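DNA polymerase beta (Leishmania infantum, PDB 4P4M) catalyses template-directed addition of deoxynucleotides to a DNA primer end and, as a family X polymerase, probably serves in base excision repair. Local coordinates at residues His163-Val174 / Phe223-Tyr232. Numbering follows the deposited sequence.
Sequences HENYLREKCMEV and FVEFLESLKY
The Tyr166 ring lies against one face of the Tyr232 ring in an offset stack, centroids 4.8 Å apart and planes 26° from parallel. The two side chains point in opposing directions as they pass, bringing Tyr166 CE2 to 3.5 Å from Tyr232 CD1. At the edge of the Tyr232 ring, in its plane, sits His163 ND1, joined to Tyr232 OH by a 2.7 Å hydrogen bond that is fairly straight. Glu159 takes the other ring nitrogen of His163, and with both nitrogens bonded the imidazole is fixed in rotation. Further along, Val174 presses CB over the centre of one face of the Phe226 ring, a CH-pi contact of 3.6 Å to the centroid, while Glu173 OE1, in one of its two conformers, meets the rim of that ring. Phe223, its CG anti to the backbone N, reaches across with CE1 3.6 Å from Cys171 N and has Val174 CG1 at its edge. This is the polymerase palm: the axes of segments 163-174 and 223-229, parts of helices 157-175 and 219-229, run at 114° to each other, and the first helix also packs on strand 179-183. A Schellman motif at Lys231 ends the second helix and leads through Tyr232 into strand 233-236. Between the aromatic groups, Leu167 CD2 meets Leu227 CD1 at 3.8 Å, and Leu227 CD2 packs on Lys170 CB. The bend of Lys170 at chi2 (-38°) lays its CD against Leu230 CD1, with NZ in a hydrogen-bonded salt bridge to Glu169 OE1.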
loop_
_atom_site.group_PDB
_atom_site.type_symbol
_atom_site.label_atom_id
_atom_site.label_comp_id
_atom_site.label_asym_id
_atom_site.label_seq_id
_atom_site.Cartn_x
_atom_site.Cartn_y
_atom_site.Cartn_z
ATOM N N HIS A 163 -0.846 -16.090 0.560
ATOM C CA HIS A 163 -0.292 -14.942 1.298
ATOM C C HIS A 163 -1.303 -14.445 2.333
ATOM O O HIS A 163 -0.942 -14.133 3.479
ATOM C CB HIS A 163 0.125 -13.787 0.367
ATOM C CG HIS A 163 1.423 -14.021 -0.359
ATOM N ND1 HIS A 163 2.703 -13.793 0.014
ATOM C CD2 HIS A 163 1.482 -14.537 -1.638
ATOM C CE1 HIS A 163 3.509 -14.182 -1.034
ATOM N NE2 HIS A 163 2.746 -14.625 -2.019
ATOM N N GLU A 164 -2.570 -14.376 1.943
ATOM C CA GLU A 164 -3.606 -13.956 2.889
ATOM C C GLU A 164 -3.642 -14.853 4.135
ATOM O O GLU A 164 -3.663 -14.363 5.269
ATOM C CB GLU A 164 -4.985 -13.928 2.225
ATOM C CG GLU A 164 -6.088 -13.431 3.160
ATOM C CD GLU A 164 -7.346 -13.027 2.404
ATOM O OE1 GLU A 164 -7.866 -13.862 1.641
ATOM O OE2 GLU A 164 -7.792 -11.869 2.556
ATOM N N ASN A 165 -3.671 -16.166 3.922
ATOM C CA ASN A 165 -3.744 -17.107 5.042
ATOM C C ASN A 165 -2.504 -17.031 5.932
ATOM O O ASN A 165 -2.602 -17.101 7.160
ATOM C CB ASN A 165 -3.937 -18.547 4.541
ATOM C CG ASN A 165 -5.268 -18.751 3.822
ATOM O OD1 ASN A 165 -6.180 -17.933 3.929
ATOM N ND2 ASN A 165 -5.379 -19.851 3.090
ATOM N N TYR A 166 -1.338 -16.887 5.304
ATOM C CA TYR A 166 -0.068 -16.818 6.019
ATOM C C TYR A 166 -0.013 -15.579 6.914
ATOM O O TYR A 166 0.309 -15.673 8.098
ATOM C CB TYR A 166 1.115 -16.811 5.035
ATOM C CG TYR A 166 2.484 -16.897 5.691
ATOM C CD1 TYR A 166 3.068 -18.128 5.967
ATOM C CD2 TYR A 166 3.186 -15.748 6.036
ATOM C CE1 TYR A 166 4.325 -18.208 6.572
ATOM C CE2 TYR A 166 4.441 -15.818 6.636
ATOM C CZ TYR A 166 4.998 -17.049 6.903
ATOM O OH TYR A 166 6.238 -17.109 7.499
ATOM N N LEU A 167 -0.316 -14.416 6.345
ATOM C CA LEU A 167 -0.261 -13.166 7.111
ATOM C C LEU A 167 -1.280 -13.168 8.259
ATOM O O LEU A 167 -0.981 -12.689 9.364
ATOM C CB LEU A 167 -0.469 -11.951 6.193
ATOM C CG LEU A 167 0.702 -11.654 5.231
ATOM C CD1 LEU A 167 0.287 -10.687 4.131
ATOM C CD2 LEU A 167 1.926 -11.117 5.985
ATOM N N ARG A 168 -2.477 -13.708 8.006
ATOM C CA ARG A 168 -3.501 -13.805 9.057
ATOM C C ARG A 168 -3.054 -14.709 10.212
ATOM O O ARG A 168 -3.238 -14.385 11.399
ATOM C CB ARG A 168 -4.841 -14.309 8.488
ATOM C CG ARG A 168 -5.599 -13.266 7.679
ATOM C CD ARG A 168 -6.997 -13.755 7.285
ATOM N NE ARG A 168 -7.822 -12.651 6.809
ATOM C CZ ARG A 168 -8.881 -12.791 6.023
ATOM N NH1 ARG A 168 -9.247 -14.003 5.611
ATOM N NH2 ARG A 168 -9.570 -11.719 5.648
ATOM N N GLU A 169 -2.488 -15.857 9.869
ATOM C CA GLU A 169 -1.976 -16.757 10.887
ATOM C C GLU A 169 -0.856 -16.115 11.713
ATOM O O GLU A 169 -0.872 -16.200 12.941
ATOM C CB GLU A 169 -1.495 -18.079 10.273
ATOM C CG GLU A 169 -0.908 -19.025 11.308
ATOM C CD GLU A 169 -0.399 -20.324 10.707
ATOM O OE1 GLU A 169 0.809 -20.400 10.384
ATOM O OE2 GLU A 169 -1.206 -21.269 10.566
ATOM N N LYS A 170 0.117 -15.480 11.051
ATOM C CA LYS A 170 1.255 -14.895 11.770
ATOM C C LYS A 170 0.804 -13.702 12.611
ATOM O O LYS A 170 1.322 -13.475 13.700
ATOM C CB LYS A 170 2.394 -14.475 10.814
ATOM C CG LYS A 170 3.000 -15.622 9.990
ATOM C CD LYS A 170 3.086 -16.903 10.813
ATOM C CE LYS A 170 3.629 -18.076 10.019
ATOM N NZ LYS A 170 3.401 -19.350 10.783
ATOM N N CYS A 171 -0.155 -12.935 12.097
ATOM C CA CYS A 171 -0.747 -11.850 12.875
ATOM C C CYS A 171 -1.348 -12.383 14.193
ATOM O O CYS A 171 -1.062 -11.864 15.280
ATOM C CB CYS A 171 -1.798 -11.103 12.036
ATOM S SG CYS A 171 -2.616 -9.692 12.893
ATOM N N MET A 172 -2.162 -13.432 14.107
ATOM C CA MET A 172 -2.738 -14.029 15.319
ATOM C C MET A 172 -1.659 -14.508 16.295
ATOM O O MET A 172 -1.781 -14.315 17.514
ATOM C CB MET A 172 -3.685 -15.187 14.972
ATOM C CG MET A 172 -4.398 -15.814 16.185
ATOM S SD MET A 172 -5.548 -14.687 17.037
ATOM C CE MET A 172 -6.871 -14.514 15.841
ATOM N N GLU A 173 -0.609 -15.130 15.757
ATOM C CA GLU A 173 0.460 -15.698 16.582
ATOM C C GLU A 173 1.209 -14.650 17.391
ATOM O O GLU A 173 1.430 -14.825 18.588
ATOM C CB GLU A 173 1.465 -16.480 15.727
ATOM C CG GLU A 173 0.998 -17.854 15.327
ATOM C CD GLU A 173 2.088 -18.664 14.644
ATOM O OE1 GLU A 173 3.190 -18.118 14.405
ATOM O OE2 GLU A 173 1.841 -19.852 14.354
ATOM N N VAL A 174 1.596 -13.552 16.744
ATOM C CA VAL A 174 2.453 -12.566 17.411
ATOM C C VAL A 174 1.703 -11.347 17.976
ATOM O O VAL A 174 2.138 -10.763 18.977
ATOM C CB VAL A 174 3.644 -12.130 16.504
ATOM C CG1 VAL A 174 3.178 -11.164 15.407
ATOM C CG2 VAL A 174 4.758 -11.498 17.338
ATOM N N PHE A 223 5.394 -6.488 14.078
ATOM C CA PHE A 223 4.869 -7.465 13.118
ATOM C C PHE A 223 5.900 -7.737 12.011
ATOM O O PHE A 223 6.148 -8.888 11.629
ATOM C CB PHE A 223 3.537 -6.950 12.535
ATOM C CG PHE A 223 2.837 -7.919 11.605
ATOM C CD1 PHE A 223 2.620 -9.241 11.977
ATOM C CD2 PHE A 223 2.356 -7.487 10.371
ATOM C CE1 PHE A 223 1.954 -10.122 11.123
ATOM C CE2 PHE A 223 1.688 -8.358 9.523
ATOM C CZ PHE A 223 1.481 -9.674 9.903
ATOM N N VAL A 224 6.513 -6.671 11.512
ATOM C CA VAL A 224 7.561 -6.794 10.493
ATOM C C VAL A 224 8.758 -7.617 10.993
ATOM O O VAL A 224 9.234 -8.516 10.292
ATOM C CB VAL A 224 8.012 -5.399 9.980
ATOM C CG1 VAL A 224 9.300 -5.510 9.151
ATOM C CG2 VAL A 224 6.883 -4.770 9.147
ATOM N N GLU A 225 9.227 -7.332 12.208
ATOM C CA GLU A 225 10.351 -8.097 12.780
ATOM C C GLU A 225 10.030 -9.590 12.878
ATOM O O GLU A 225 10.889 -10.445 12.616
ATOM C CB GLU A 225 10.719 -7.573 14.173
ATOM C CG GLU A 225 11.351 -6.195 14.169
ATOM C CD GLU A 225 11.520 -5.627 15.572
ATOM O OE1 GLU A 225 10.846 -6.117 16.508
ATOM O OE2 GLU A 225 12.324 -4.687 15.737
ATOM N N PHE A 226 8.793 -9.902 13.262
ATOM C CA PHE A 226 8.358 -11.298 13.371
ATOM C C PHE A 226 8.424 -11.995 12.000
ATOM O O PHE A 226 8.970 -13.101 11.883
ATOM C CB PHE A 226 6.942 -11.370 13.975
ATOM C CG PHE A 226 6.492 -12.771 14.326
ATOM C CD1 PHE A 226 7.050 -13.442 15.410
ATOM C CD2 PHE A 226 5.497 -13.405 13.592
ATOM C CE1 PHE A 226 6.646 -14.729 15.729
ATOM C CE2 PHE A 226 5.079 -14.685 13.913
ATOM C CZ PHE A 226 5.654 -15.345 14.986
ATOM N N LEU A 227 7.877 -11.346 10.970
ATOM C CA LEU A 227 7.911 -11.889 9.606
ATOM C C LEU A 227 9.341 -12.024 9.071
ATOM O O LEU A 227 9.636 -12.925 8.290
ATOM C CB LEU A 227 7.074 -11.027 8.654
ATOM C CG LEU A 227 5.570 -10.951 8.957
ATOM C CD1 LEU A 227 4.901 -9.905 8.068
ATOM C CD2 LEU A 227 4.900 -12.320 8.768
ATOM N N GLU A 228 10.223 -11.124 9.484
ATOM C CA GLU A 228 11.634 -11.234 9.098
ATOM C C GLU A 228 12.318 -12.444 9.761
ATOM O O GLU A 228 13.120 -13.136 9.123
ATOM C CB GLU A 228 12.372 -9.919 9.399
ATOM C CG GLU A 228 11.974 -8.794 8.429
ATOM C CD GLU A 228 12.454 -7.418 8.855
ATOM O OE1 GLU A 228 12.833 -7.245 10.035
ATOM O OE2 GLU A 228 12.430 -6.501 8.007
ATOM N N SER A 229 11.990 -12.706 11.026
ATOM C CA SER A 229 12.590 -13.848 11.739
ATOM C C SER A 229 12.162 -15.182 11.124
ATOM O O SER A 229 12.889 -16.178 11.205
ATOM C CB SER A 229 12.265 -13.814 13.245
ATOM O OG SER A 229 10.898 -14.106 13.504
ATOM N N LEU A 230 10.994 -15.189 10.489
ATOM C CA LEU A 230 10.480 -16.378 9.804
ATOM C C LEU A 230 11.016 -16.516 8.375
ATOM O O LEU A 230 10.729 -17.499 7.692
ATOM C CB LEU A 230 8.949 -16.338 9.761
ATOM C CG LEU A 230 8.257 -16.576 11.103
ATOM C CD1 LEU A 230 6.792 -16.146 11.036
ATOM C CD2 LEU A 230 8.390 -18.033 11.505
ATOM N N LYS A 231 11.792 -15.529 7.934
ATOM C CA LYS A 231 12.333 -15.483 6.573
ATOM C C LYS A 231 11.255 -15.318 5.490
ATOM O O LYS A 231 11.484 -15.643 4.316
ATOM C CB LYS A 231 13.211 -16.706 6.271
ATOM C CG LYS A 231 14.294 -16.978 7.311
ATOM C CD LYS A 231 15.183 -15.773 7.517
ATOM C CE LYS A 231 16.193 -16.027 8.633
ATOM N NZ LYS A 231 17.081 -14.851 8.873
ATOM N N TYR A 232 10.087 -14.818 5.885
ATOM C CA TYR A 232 9.062 -14.431 4.905
ATOM C C TYR A 232 9.447 -13.084 4.289
ATOM O O TYR A 232 9.666 -12.996 3.080
ATOM C CB TYR A 232 7.674 -14.361 5.559
ATOM C CG TYR A 232 6.572 -13.829 4.646
ATOM C CD1 TYR A 232 5.977 -14.645 3.686
ATOM C CD2 TYR A 232 6.120 -12.520 4.765
ATOM C CE1 TYR A 232 4.943 -14.158 2.841
ATOM C CE2 TYR A 232 5.103 -12.017 3.926
ATOM C CZ TYR A 232 4.521 -12.840 2.976
ATOM O OH TYR A 232 3.514 -12.333 2.175
HETATM O O HOH W 1 7.774 -19.108 7.183
#